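Local coordinates for protein L-ornithine N(5)-monooxygenase (Pseudomonas aeruginosa, PDB 3S5W) that catalyses the FAD- and NADPH-dependent hydroxylation of L-ornithine to N(5)-hydroxyornithine, the first step in building hydroxamate siderophores such as pyoverdin, at residues Val276-Thr282 against Ser425-Val431; Pro40-Leu45 against Leu432-Ala436; Ser86-Asp90 against Tyr101-Asn105. All coordinates share one frame; numbering follows the deposited sequence.

Contact 1 (Val276-Thr282 against Ser425-Val431); sequences VFAPKFT and SDTLLSV. With FAD (flavin-adenine dinucleotide), chain C; ONH (N~5~-hydroxy-L-ornithine), chain E.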
loop_
_atom_site.group_PDB
_atom_site.type_symbol
_atom_site.label_atom_id
_atom_site.label_comp_id
_atom_site.label_asym_id
_atom_site.label_seq_id
_atom_site.Cartn_x
_atom_site.Cartn_y
_atom_site.Cartn_z
ATOM N N VAL A 276 -18.987 -1.646 3.869
ATOM C CA VAL A 276 -17.919 -2.365 4.637
ATOM C C VAL A 276 -16.658 -1.502 4.844
ATOM O O VAL A 276 -15.787 -1.827 5.689
ATOM C CB VAL A 276 -17.587 -3.773 4.030
ATOM C CG1 VAL A 276 -16.798 -3.685 2.734
ATOM C CG2 VAL A 276 -16.857 -4.668 5.006
ATOM N N PHE A 277 -16.552 -0.426 4.058
ATOM C CA PHE A 277 -15.427 0.517 4.189
ATOM C C PHE A 277 -15.741 1.738 5.051
ATOM O O PHE A 277 -14.828 2.527 5.380
ATOM C CB PHE A 277 -14.934 0.956 2.798
ATOM C CG PHE A 277 -14.461 -0.174 1.959
ATOM C CD1 PHE A 277 -15.303 -0.744 1.007
ATOM C CD2 PHE A 277 -13.175 -0.698 2.122
ATOM C CE1 PHE A 277 -14.865 -1.823 0.221
ATOM C CE2 PHE A 277 -12.731 -1.768 1.347
ATOM C CZ PHE A 277 -13.587 -2.331 0.377
ATOM N N ALA A 278 -17.008 1.905 5.425
ATOM C CA ALA A 278 -17.438 3.081 6.200
ATOM C C ALA A 278 -16.771 3.066 7.600
ATOM O O ALA A 278 -16.500 1.978 8.139
ATOM C CB ALA A 278 -18.961 3.118 6.342
ATOM N N PRO A 279 -16.481 4.251 8.163
ATOM C CA PRO A 279 -15.886 4.280 9.514
ATOM C C PRO A 279 -16.662 3.429 10.553
ATOM O O PRO A 279 -16.029 2.768 11.373
ATOM C CB PRO A 279 -15.922 5.760 9.887
ATOM C CG PRO A 279 -15.703 6.476 8.541
ATOM C CD PRO A 279 -16.519 5.594 7.541
ATOM N N LYS A 280 -18.009 3.419 10.484
ATOM C CA LYS A 280 -18.851 2.575 11.361
ATOM C C LYS A 280 -18.499 1.074 11.351
ATOM O O LYS A 280 -18.622 0.367 12.368
ATOM C CB LYS A 280 -20.322 2.715 10.935
ATOM C CG LYS A 280 -21.322 2.671 12.072
ATOM C CD LYS A 280 -22.710 3.204 11.625
ATOM C CE LYS A 280 -22.763 4.748 11.703
ATOM N NZ LYS A 280 -24.061 5.234 12.268
ATOM N N PHE A 281 -18.082 0.570 10.197
ATOM C CA PHE A 281 -17.741 -0.828 10.125
ATOM C C PHE A 281 -16.522 -1.150 11.013
ATOM O O PHE A 281 -16.374 -2.286 11.441
ATOM C CB PHE A 281 -17.474 -1.276 8.689
ATOM C CG PHE A 281 -17.361 -2.764 8.549
ATOM C CD1 PHE A 281 -18.511 -3.547 8.439
ATOM C CD2 PHE A 281 -16.110 -3.384 8.531
ATOM C CE1 PHE A 281 -18.426 -4.952 8.321
ATOM C CE2 PHE A 281 -16.003 -4.801 8.414
ATOM C CZ PHE A 281 -17.172 -5.580 8.309
ATOM N N THR A 282 -15.651 -0.171 11.257
ATOM C CA THR A 282 -14.432 -0.437 12.062
ATOM C C THR A 282 -14.857 -0.938 13.450
ATOM O O THR A 282 -14.361 -1.970 13.926
ATOM C CB THR A 282 -13.492 0.781 12.144
ATOM O OG1 THR A 282 -13.167 1.223 10.820
ATOM C CG2 THR A 282 -12.152 0.435 12.924
ATOM N N SER A 425 -10.958 -1.613 5.402
ATOM C CA SER A 425 -10.452 -0.266 5.215
ATOM C C SER A 425 -8.990 -0.143 5.693
ATOM O O SER A 425 -8.318 0.857 5.420
ATOM C CB SER A 425 -11.297 0.740 6.004
ATOM O OG SER A 425 -12.553 0.886 5.402
ATOM N N ASP A 426 -8.520 -1.150 6.432
ATOM C CA ASP A 426 -7.282 -0.950 7.223
ATOM C C ASP A 426 -6.064 -0.590 6.379
ATOM O O ASP A 426 -5.307 0.301 6.746
ATOM C CB ASP A 426 -6.995 -2.150 8.124
ATOM C CG ASP A 426 -5.955 -1.818 9.220
ATOM O OD1 ASP A 426 -6.327 -1.147 10.198
ATOM O OD2 ASP A 426 -4.782 -2.201 9.056
ATOM N N THR A 427 -5.858 -1.285 5.263
ATOM C CA THR A 427 -4.698 -1.031 4.390
ATOM C C THR A 427 -4.935 0.028 3.304
ATOM O O THR A 427 -4.083 0.200 2.427
ATOM C CB THR A 427 -4.261 -2.316 3.663
ATOM O OG1 THR A 427 -5.274 -2.705 2.723
ATOM C CG2 THR A 427 -3.994 -3.444 4.688
ATOM N N LEU A 428 -6.080 0.709 3.348
ATOM C CA LEU A 428 -6.484 1.588 2.220
ATOM C C LEU A 428 -6.485 3.047 2.637
ATOM O O LEU A 428 -6.067 3.387 3.751
ATOM C CB LEU A 428 -7.883 1.180 1.716
ATOM C CG LEU A 428 -8.069 -0.268 1.259
ATOM C CD1 LEU A 428 -9.525 -0.500 0.847
ATOM C CD2 LEU A 428 -7.138 -0.622 0.105
ATOM N N LEU A 429 -6.948 3.923 1.742
ATOM C CA LEU A 429 -7.181 5.339 2.110
ATOM C C LEU A 429 -8.512 5.553 2.839
ATOM O O LEU A 429 -8.753 6.635 3.379
ATOM C CB LEU A 429 -7.170 6.216 0.837
ATOM C CG LEU A 429 -5.887 6.208 0.047
ATOM C CD1 LEU A 429 -6.112 6.791 -1.351
ATOM C CD2 LEU A 429 -4.770 6.998 0.815
ATOM N N SER A 430 -9.366 4.514 2.860
ATOM C CA SER A 430 -10.783 4.624 3.233
ATOM C C SER A 430 -11.177 5.377 4.517
ATOM O O SER A 430 -12.139 6.158 4.534
ATOM C CB SER A 430 -11.460 3.214 3.205
ATOM O OG SER A 430 -11.163 2.533 1.986
ATOM N N VAL A 431 -10.455 5.114 5.599
ATOM C CA VAL A 431 -10.842 5.684 6.893
ATOM C C VAL A 431 -9.716 6.538 7.510
ATOM O O VAL A 431 -9.768 6.839 8.691
ATOM C CB VAL A 431 -11.314 4.623 7.922
ATOM C CG1 VAL A 431 -12.606 3.926 7.467
ATOM C CG2 VAL A 431 -10.197 3.576 8.219
HETATM P PA FAD C . 2.464 3.641 2.342
HETATM O O1A FAD C . 2.923 2.346 1.787
HETATM O O2A FAD C . 1.749 4.569 1.345
HETATM O O5B FAD C . 3.731 4.458 2.951
HETATM C C5B FAD C . 4.680 3.773 3.734
HETATM C C4B FAD C . 5.889 4.693 3.759
HETATM O O4B FAD C . 6.826 4.128 4.636
HETATM C C3B FAD C . 6.555 4.749 2.388
HETATM O O3B FAD C . 6.607 6.087 1.934
HETATM C C2B FAD C . 7.953 4.160 2.614
HETATM O O2B FAD C . 8.969 4.904 1.951
HETATM C C1B FAD C . 8.124 4.321 4.095
HETATM N N9A FAD C . 8.948 3.313 4.753
HETATM C C8A FAD C . 8.835 1.928 4.684
HETATM N N7A FAD C . 9.768 1.398 5.529
HETATM C C5A FAD C . 10.429 2.424 6.130
HETATM C C6A FAD C . 11.462 2.453 7.067
HETATM N N6A FAD C . 11.819 1.337 7.724
HETATM N N1A FAD C . 11.939 3.694 7.483
HETATM C C2A FAD C . 11.417 4.883 7.017
HETATM N N3A FAD C . 10.385 4.857 6.084
HETATM C C4A FAD C . 9.911 3.639 5.656
HETATM N N1 FAD C . -5.625 2.521 -1.554
HETATM C C2 FAD C . -6.801 3.186 -1.878
HETATM O O2 FAD C . -7.608 3.470 -1.008
HETATM N N3 FAD C . -7.076 3.535 -3.184
HETATM C C4 FAD C . -6.194 3.252 -4.198
HETATM O O4 FAD C . -6.463 3.626 -5.352
HETATM C C4X FAD C . -5.007 2.563 -3.882
HETATM N N5 FAD C . -4.105 2.243 -4.886
HETATM C C5X FAD C . -2.943 1.556 -4.575
HETATM C C6 FAD C . -2.040 1.238 -5.600
HETATM C C7 FAD C . -0.868 0.548 -5.322
HETATM C C7M FAD C . 0.050 0.233 -6.477
HETATM C C8 FAD C . -0.609 0.150 -4.015
HETATM C C8M FAD C . 0.639 -0.595 -3.640
HETATM C C9 FAD C . -1.497 0.460 -2.990
HETATM C C9A FAD C . -2.668 1.184 -3.250
HETATM N N10 FAD C . -3.575 1.504 -2.233
HETATM C C10 FAD C . -4.748 2.175 -2.560
HETATM C "C1'" FAD C . -3.366 1.082 -0.811
HETATM C "C2'" FAD C . -2.262 1.863 -0.069
HETATM O "O2'" FAD C . -1.806 0.941 0.927
HETATM C "C3'" FAD C . -2.859 3.099 0.587
HETATM O "O3'" FAD C . -3.489 3.967 -0.375
HETATM C "C4'" FAD C . -1.778 3.940 1.313
HETATM O "O4'" FAD C . -0.674 4.140 0.438
HETATM C "C5'" FAD C . -1.336 3.376 2.689
HETATM O "O5'" FAD C . -0.647 4.414 3.361
HETATM P P FAD C . 0.528 4.141 4.439
HETATM O O1P FAD C . 1.086 5.505 4.767
HETATM O O2P FAD C . -0.080 3.335 5.554
HETATM O O3P FAD C . 1.586 3.270 3.623
HETATM C C ONH E . -13.935 2.423 -0.615
HETATM N N ONH E . -14.355 0.677 -2.303
HETATM O O ONH E . -14.856 3.050 -1.217
HETATM C CA ONH E . -13.433 1.153 -1.243
HETATM C CB ONH E . -12.000 1.360 -1.749
HETATM C CD ONH E . -10.064 0.246 -2.786
HETATM N NE ONH E . -9.632 -1.037 -3.279
HETATM C CG ONH E . -11.475 0.039 -2.286
HETATM O OZ ONH E . -8.580 -1.049 -4.168
HETATM O OXT ONH E . -13.413 2.788 0.476
HETATM O O HOH W 1 -13.442 -1.853 6.943
HETATM O O HOH W 2 -14.739 5.062 4.368
#
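S425 reaches across to F277 with its hydroxyl: OG stands anti to its own carbonyl carbon (chi1 -71°), and from there it donates to F277 O, 2.8 Å away. The donor comes in nearly broadside to the carbonyl, with a C=O...OG angle of 103°, and sits tilted out of the carbonyl plane. A water also donates to F277 O and gives its other hydrogen to S430 O, so this buried oxygen is gripped twice. A second water joins V276 O to S425 N, tying the two backbones together once more.

The F277 side chain turns beside its backbone N, which lays the ring flat beneath the bound hydroxyornithine. The ligand CA rides 3.4 Å above the ring plane, over its centre, while V276 CG1 backs the opposite face toward the rim. L428 meets the ring obliquely, its CD1 3.5 Å from F277 CE2, and the same methyl touches the ligand chain at CG.

S425 to L428 form a type I beta turn, and the loop after it leads straight into helix 432-447, with V431 as N-cap. As in related flavoenzymes with two dinucleotide-binding domains, the chain just before this last helix lies against the pyrimidine end of the flavin: L429 N donates to FAD O2 at 2.9 Å and 166°. T427 O accepts from the ribityl hydroxyl O2'.

S430 OG, likewise anti to the carbonyl carbon, donates to the ligand carboxylate, 2.7 Å from OXT. V431 packs over the helix start at P279: CG1 rests 3.4 Å from F277 O and 3.9 Å from P279 CA, and the valine and the P279 ring lie alongside each other, pointing opposite ways. L428 also touches N304 and the bound NADP.

Contact 2 (Pro40-Leu45 against Leu432-Ala436); sequences PSNIAL and LPVRA. With FAD (flavin-adenine dinucleotide), chain C.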
loop_
_atom_site.group_PDB
_atom_site.type_symbol
_atom_site.label_atom_id
_atom_site.label_comp_id
_atom_site.label_asym_id
_atom_site.label_seq_id
_atom_site.Cartn_x
_atom_site.Cartn_y
_atom_site.Cartn_z
ATOM N N PRO A 40 0.456 8.251 3.234
ATOM C CA PRO A 40 -0.865 8.736 3.606
ATOM C C PRO A 40 -1.252 8.525 5.067
ATOM O O PRO A 40 -1.831 9.422 5.661
ATOM C CB PRO A 40 -1.811 7.963 2.658
ATOM C CG PRO A 40 -0.964 7.744 1.404
ATOM C CD PRO A 40 0.488 7.657 1.882
ATOM N N SER A 41 -0.924 7.370 5.658
ATOM C CA SER A 41 -1.321 7.138 7.052
ATOM C C SER A 41 -0.735 8.211 7.984
ATOM O O SER A 41 -1.430 8.776 8.819
ATOM C CB SER A 41 -0.896 5.746 7.528
ATOM O OG SER A 41 -1.747 4.773 6.970
ATOM N N ASN A 42 0.561 8.455 7.856
ATOM C CA ASN A 42 1.199 9.390 8.762
ATOM C C ASN A 42 1.031 10.841 8.357
ATOM O O ASN A 42 1.043 11.709 9.216
ATOM C CB ASN A 42 2.653 9.007 9.019
ATOM C CG ASN A 42 2.778 7.850 10.021
ATOM O OD1 ASN A 42 1.812 7.473 10.699
ATOM N ND2 ASN A 42 3.977 7.315 10.139
ATOM N N ILE A 43 0.832 11.105 7.069
ATOM C CA ILE A 43 0.474 12.468 6.642
ATOM C C ILE A 43 -0.895 12.814 7.259
ATOM O O ILE A 43 -1.071 13.889 7.823
ATOM C CB ILE A 43 0.429 12.619 5.090
ATOM C CG1 ILE A 43 1.787 12.303 4.457
ATOM C CG2 ILE A 43 0.039 14.021 4.732
ATOM C CD1 ILE A 43 1.793 12.076 2.927
ATOM N N ALA A 44 -1.873 11.905 7.136
ATOM C CA ALA A 44 -3.188 12.148 7.738
ATOM C C ALA A 44 -3.077 12.383 9.256
ATOM O O ALA A 44 -3.796 13.223 9.845
ATOM C CB ALA A 44 -4.142 10.955 7.464
ATOM N N LEU A 45 -2.223 11.594 9.890
ATOM C CA LEU A 45 -1.947 11.781 11.313
ATOM C C LEU A 45 -1.320 13.170 11.651
ATOM O O LEU A 45 -1.754 13.810 12.614
ATOM C CB LEU A 45 -1.073 10.645 11.837
ATOM C CG LEU A 45 -0.682 10.718 13.327
ATOM C CD1 LEU A 45 -1.945 10.702 14.200
ATOM C CD2 LEU A 45 0.169 9.494 13.610
ATOM N N LEU A 432 -8.739 6.936 6.707
ATOM C CA LEU A 432 -7.586 7.660 7.224
ATOM C C LEU A 432 -7.958 8.885 8.065
ATOM O O LEU A 432 -7.379 9.061 9.123
ATOM C CB LEU A 432 -6.597 8.012 6.119
ATOM C CG LEU A 432 -5.852 6.838 5.448
ATOM C CD1 LEU A 432 -4.754 7.430 4.647
ATOM C CD2 LEU A 432 -5.284 5.857 6.443
ATOM N N PRO A 433 -8.928 9.721 7.618
ATOM C CA PRO A 433 -9.237 10.892 8.475
ATOM C C PRO A 433 -9.740 10.551 9.877
ATOM O O PRO A 433 -9.458 11.281 10.848
ATOM C CB PRO A 433 -10.341 11.641 7.696
ATOM C CG PRO A 433 -10.149 11.214 6.256
ATOM C CD PRO A 433 -9.662 9.758 6.329
ATOM N N VAL A 434 -10.516 9.477 9.973
ATOM C CA VAL A 434 -11.056 9.026 11.244
ATOM C C VAL A 434 -9.975 8.300 12.089
ATOM O O VAL A 434 -9.877 8.539 13.320
ATOM C CB VAL A 434 -12.354 8.151 11.013
ATOM C CG1 VAL A 434 -12.893 7.628 12.313
ATOM C CG2 VAL A 434 -13.455 8.999 10.289
ATOM N N ARG A 435 -9.187 7.420 11.458
ATOM C CA ARG A 435 -8.080 6.782 12.182
ATOM C C ARG A 435 -7.082 7.821 12.722
ATOM O O ARG A 435 -6.586 7.688 13.853
ATOM C CB ARG A 435 -7.376 5.773 11.290
ATOM C CG ARG A 435 -6.301 4.965 11.989
ATOM C CD ARG A 435 -5.960 3.747 11.157
ATOM N NE ARG A 435 -5.040 3.996 10.042
ATOM C CZ ARG A 435 -5.008 3.245 8.947
ATOM N NH1 ARG A 435 -5.915 2.289 8.787
ATOM N NH2 ARG A 435 -4.091 3.448 8.007
ATOM N N ALA A 436 -6.794 8.855 11.928
ATOM C CA ALA A 436 -5.890 9.913 12.360
ATOM C C ALA A 436 -6.436 10.615 13.613
ATOM O O ALA A 436 -5.680 10.908 14.548
ATOM C CB ALA A 436 -5.694 10.930 11.244
HETATM P PA FAD C . 2.464 3.641 2.342
HETATM O O1A FAD C . 2.923 2.346 1.787
HETATM O O2A FAD C . 1.749 4.569 1.345
HETATM O O5B FAD C . 3.731 4.458 2.951
HETATM C C5B FAD C . 4.680 3.773 3.734
HETATM C C4B FAD C . 5.889 4.693 3.759
HETATM O O4B FAD C . 6.826 4.128 4.636
HETATM C C3B FAD C . 6.555 4.749 2.388
HETATM O O3B FAD C . 6.607 6.087 1.934
HETATM C C2B FAD C . 7.953 4.160 2.614
HETATM O O2B FAD C . 8.969 4.904 1.951
HETATM C C1B FAD C . 8.124 4.321 4.095
HETATM N N9A FAD C . 8.948 3.313 4.753
HETATM C C8A FAD C . 8.835 1.928 4.684
HETATM N N7A FAD C . 9.768 1.398 5.529
HETATM C C5A FAD C . 10.429 2.424 6.130
HETATM C C6A FAD C . 11.462 2.453 7.067
HETATM N N6A FAD C . 11.819 1.337 7.724
HETATM N N1A FAD C . 11.939 3.694 7.483
HETATM C C2A FAD C . 11.417 4.883 7.017
HETATM N N3A FAD C . 10.385 4.857 6.084
HETATM C C4A FAD C . 9.911 3.639 5.656
HETATM N N1 FAD C . -5.625 2.521 -1.554
HETATM C C2 FAD C . -6.801 3.186 -1.878
HETATM O O2 FAD C . -7.608 3.470 -1.008
HETATM N N3 FAD C . -7.076 3.535 -3.184
HETATM C C4 FAD C . -6.194 3.252 -4.198
HETATM O O4 FAD C . -6.463 3.626 -5.352
HETATM C C4X FAD C . -5.007 2.563 -3.882
HETATM N N5 FAD C . -4.105 2.243 -4.886
HETATM C C5X FAD C . -2.943 1.556 -4.575
HETATM C C6 FAD C . -2.040 1.238 -5.600
HETATM C C7 FAD C . -0.868 0.548 -5.322
HETATM C C7M FAD C . 0.050 0.233 -6.477
HETATM C C8 FAD C . -0.609 0.150 -4.015
HETATM C C8M FAD C . 0.639 -0.595 -3.640
HETATM C C9 FAD C . -1.497 0.460 -2.990
HETATM C C9A FAD C . -2.668 1.184 -3.250
HETATM N N10 FAD C . -3.575 1.504 -2.233
HETATM C C10 FAD C . -4.748 2.175 -2.560
HETATM C "C1'" FAD C . -3.366 1.082 -0.811
HETATM C "C2'" FAD C . -2.262 1.863 -0.069
HETATM O "O2'" FAD C . -1.806 0.941 0.927
HETATM C "C3'" FAD C . -2.859 3.099 0.587
HETATM O "O3'" FAD C . -3.489 3.967 -0.375
HETATM C "C4'" FAD C . -1.778 3.940 1.313
HETATM O "O4'" FAD C . -0.674 4.140 0.438
HETATM C "C5'" FAD C . -1.336 3.376 2.689
HETATM O "O5'" FAD C . -0.647 4.414 3.361
HETATM P P FAD C . 0.528 4.141 4.439
HETATM O O1P FAD C . 1.086 5.505 4.767
HETATM O O2P FAD C . -0.080 3.335 5.554
HETATM O O3P FAD C . 1.586 3.270 3.623
#
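A44 and A436 let two helices come close: the axes of helix segments 40-45 and 432-436 approach to 8.7 Å and cross at 57°. The A44 methyl is the bump, and it drops into the hollow between L432 CB and A436 CB, one turn apart on the other helix and each 4.1 Å from A44 CB. In return the A436 methyl presses on the A44 backbone, with CB 3.3 Å from A44 O. Larger side chains flank this small-residue centre. L432 forks over the start of helix 40-56: CD1 lies on P40 CB at 3.6 Å, and CD2 settles beside S41 OG. At the other end L45 CD1 bends over the backbone O of A436.

The R435 chain is bent at its third torsion (chi3 81°), which brings NH2 round to S41 OG, 2.9 Å away; the oxygen lies in the guanidinium plane, though the bond is bent to 133°. S41 OG in turn donates to FAD O2P at 2.6 Å, and S41 N binds O1P, so the arginine probably helps to position the hydroxyl that holds the pyrophosphate. R435 NE is in turn bonded to Q415 and NH1 to D426 O.

Strand 30-36, helix 40-56 and strand 61-65 make the Rossmann-type beta-alpha-beta unit, with the helix start aimed at the FAD phosphates. Helix 432-447 covers one flank of this helix; P40 and I43 touch helix 126-137 on another, and N42 and L45 rest on V185 of strand 183-186.

Contact 3 (Ser86-Asp90 against Tyr101-Asn105); sequences SFLKD and YSFVN. With ONH (N~5~-hydroxy-L-ornithine), chain E.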
loop_
_atom_site.group_PDB
_atom_site.type_symbol
_atom_site.label_atom_id
_atom_site.label_comp_id
_atom_site.label_asym_id
_atom_site.label_seq_id
_atom_site.Cartn_x
_atom_site.Cartn_y
_atom_site.Cartn_z
ATOM N N SER A 86 -13.152 7.028 -4.227
ATOM C CA SER A 86 -13.594 8.423 -4.505
ATOM C C SER A 86 -12.585 9.443 -3.966
ATOM O O SER A 86 -12.019 9.244 -2.883
ATOM C CB SER A 86 -14.964 8.703 -3.869
ATOM O OG SER A 86 -15.355 10.072 -3.997
ATOM N N PHE A 87 -12.385 10.532 -4.706
ATOM C CA PHE A 87 -11.528 11.612 -4.234
ATOM C C PHE A 87 -12.017 12.233 -2.909
ATOM O O PHE A 87 -11.250 12.882 -2.224
ATOM C CB PHE A 87 -11.355 12.687 -5.305
ATOM C CG PHE A 87 -12.562 13.584 -5.486
ATOM C CD1 PHE A 87 -12.800 14.652 -4.621
ATOM C CD2 PHE A 87 -13.453 13.365 -6.534
ATOM C CE1 PHE A 87 -13.899 15.499 -4.806
ATOM C CE2 PHE A 87 -14.549 14.210 -6.717
ATOM C CZ PHE A 87 -14.772 15.273 -5.832
ATOM N N LEU A 88 -13.286 12.036 -2.563
ATOM C CA LEU A 88 -13.804 12.519 -1.293
ATOM C C LEU A 88 -13.264 11.721 -0.081
ATOM O O LEU A 88 -13.422 12.146 1.061
ATOM C CB LEU A 88 -15.329 12.527 -1.292
ATOM C CG LEU A 88 -16.016 13.532 -2.229
ATOM C CD1 LEU A 88 -17.523 13.266 -2.295
ATOM C CD2 LEU A 88 -15.728 14.984 -1.780
ATOM N N LYS A 89 -12.646 10.575 -0.343
ATOM C CA LYS A 89 -11.959 9.801 0.714
ATOM C C LYS A 89 -10.465 10.204 0.711
ATOM O O LYS A 89 -9.550 9.360 0.709
ATOM C CB LYS A 89 -12.186 8.308 0.493
ATOM C CG LYS A 89 -13.698 7.900 0.634
ATOM C CD LYS A 89 -13.843 6.463 1.130
ATOM C CE LYS A 89 -15.272 5.952 1.076
ATOM N NZ LYS A 89 -15.373 4.554 1.681
ATOM N N ASP A 90 -10.240 11.501 0.646
ATOM C CA ASP A 90 -8.912 12.103 0.708
ATOM C C ASP A 90 -8.395 12.070 2.168
ATOM O O ASP A 90 -8.957 11.407 2.998
ATOM C CB ASP A 90 -8.997 13.538 0.147
ATOM C CG ASP A 90 -9.866 14.451 1.006
ATOM O OD1 ASP A 90 -10.062 14.117 2.185
ATOM O OD2 ASP A 90 -10.383 15.497 0.514
ATOM N N TYR A 101 -6.522 20.934 3.599
ATOM C CA TYR A 101 -5.854 19.811 2.930
ATOM C C TYR A 101 -6.801 18.873 2.187
ATOM O O TYR A 101 -6.383 17.786 1.846
ATOM C CB TYR A 101 -4.994 18.997 3.943
ATOM C CG TYR A 101 -4.044 19.911 4.678
ATOM C CD1 TYR A 101 -3.100 20.658 3.992
ATOM C CD2 TYR A 101 -4.141 20.060 6.066
ATOM C CE1 TYR A 101 -2.225 21.543 4.690
ATOM C CE2 TYR A 101 -3.289 20.907 6.764
ATOM C CZ TYR A 101 -2.339 21.634 6.075
ATOM O OH TYR A 101 -1.516 22.454 6.792
ATOM N N SER A 102 -8.051 19.289 1.957
ATOM C CA SER A 102 -8.973 18.461 1.166
ATOM C C SER A 102 -8.498 18.408 -0.289
ATOM O O SER A 102 -7.774 19.303 -0.777
ATOM C CB SER A 102 -10.400 19.008 1.240
ATOM O OG SER A 102 -10.489 20.253 0.560
ATOM N N PHE A 103 -8.890 17.354 -0.994
ATOM C CA PHE A 103 -8.567 17.287 -2.400
ATOM C C PHE A 103 -9.224 18.475 -3.144
ATOM O O PHE A 103 -8.634 19.027 -4.071
ATOM C CB PHE A 103 -8.997 15.930 -2.982
ATOM C CG PHE A 103 -8.510 15.689 -4.376
ATOM C CD1 PHE A 103 -7.201 15.212 -4.613
ATOM C CD2 PHE A 103 -9.372 15.882 -5.469
ATOM C CE1 PHE A 103 -6.757 14.976 -5.921
ATOM C CE2 PHE A 103 -8.935 15.629 -6.782
ATOM C CZ PHE A 103 -7.625 15.170 -7.009
ATOM N N VAL A 104 -10.414 18.880 -2.725
ATOM C CA VAL A 104 -11.075 20.018 -3.408
ATOM C C VAL A 104 -10.248 21.298 -3.209
ATOM O O VAL A 104 -10.048 22.068 -4.144
ATOM C CB VAL A 104 -12.548 20.158 -3.013
ATOM C CG1 VAL A 104 -13.207 21.388 -3.672
ATOM C CG2 VAL A 104 -13.310 18.909 -3.399
ATOM N N ASN A 105 -9.737 21.506 -2.001
ATOM C CA ASN A 105 -8.927 22.710 -1.776
ATOM C C ASN A 105 -7.625 22.677 -2.560
ATOM O O ASN A 105 -7.205 23.688 -3.140
ATOM C CB ASN A 105 -8.683 23.006 -0.303
ATOM C CG ASN A 105 -8.290 24.470 -0.101
ATOM O OD1 ASN A 105 -8.962 25.357 -0.618
ATOM N ND2 ASN A 105 -7.177 24.710 0.583
HETATM C C ONH E . -13.935 2.423 -0.615
HETATM N N ONH E . -14.355 0.677 -2.303
HETATM O O ONH E . -14.856 3.050 -1.217
HETATM C CA ONH E . -13.433 1.153 -1.243
HETATM C CB ONH E . -12.000 1.360 -1.749
HETATM C CD ONH E . -10.064 0.246 -2.786
HETATM N NE ONH E . -9.632 -1.037 -3.279
HETATM C CG ONH E . -11.475 0.039 -2.286
HETATM O OZ ONH E . -8.580 -1.049 -4.168
HETATM O OXT ONH E . -13.413 2.788 0.476
HETATM O O HOH W 3 -12.114 16.672 -1.354
#
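F87 and D90 reach for F103 with similar first torsions, chi1 75° and 65°, which set the ring and the carboxylate each between its own backbone N and carbonyl carbon. F103, with CG anti to its backbone N, extends its ring from the first turn of helix 103-109 to meet F87. The two side chains cross at about a right angle, with F87 CD1 3.7 Å from F103 CD2, and the ring planes meet obliquely. V104 touches the outer part of the F87 ring, its CG2 3.7 Å from F87 CE1. Beyond the pair, F87 packs edge-to-face on F116, and F103 does the same with Y132.

The polar half belongs to D90. Its OD2 takes the N-H of F103 at 2.8 Å in a nearly straight bond (169°), the donor arriving from above the carboxylate plane. A water donates to D90 OD2 and accepts from V104 N, carrying the carboxylate's hold to the next amide of the helix. OD1 receives V92 N and S93 N, which fixes the carboxylate's rotation and tethers the loop that follows. A negative group here would also sit favourably against the positive end of the helix dipole.

S102 is the N-cap: its OG accepts from N105 N at 2.9 Å. On the other segment S86 to K89 form a type I beta turn, with S86 OG accepting from L88 N in an ST turn. The K89 side chain runs out extended beyond CG, and its NZ binds hydroxyornithine OXT at 2.9 Å and, weakly, O. What results is a helix N-terminus capped by S102 and shared with D90, linked to the loop that carries K89, a residue of the substrate site.

Along the chain the order is 40-45, then both halves of contact 3, then 276-282, and finally 425-431 running directly into 432-436. Contact 2 therefore brings the first FAD-binding helix and the last helix together and encloses the other two contacts in sequence. The centres of contacts 1 and 2 lie about 12 Å apart, those of 2 and 3 about 13 Å, and those of 1 and 3 about 16 Å. Contacts 1 and 2 share FAD, flavin end and pyrophosphate respectively; contacts 1 and 3 share the hydroxyornithine, where K89 NZ packs on F277 CB. P433 touches D90 O. Parts distant in the chain thus come together around the FAD and the substrate pocket.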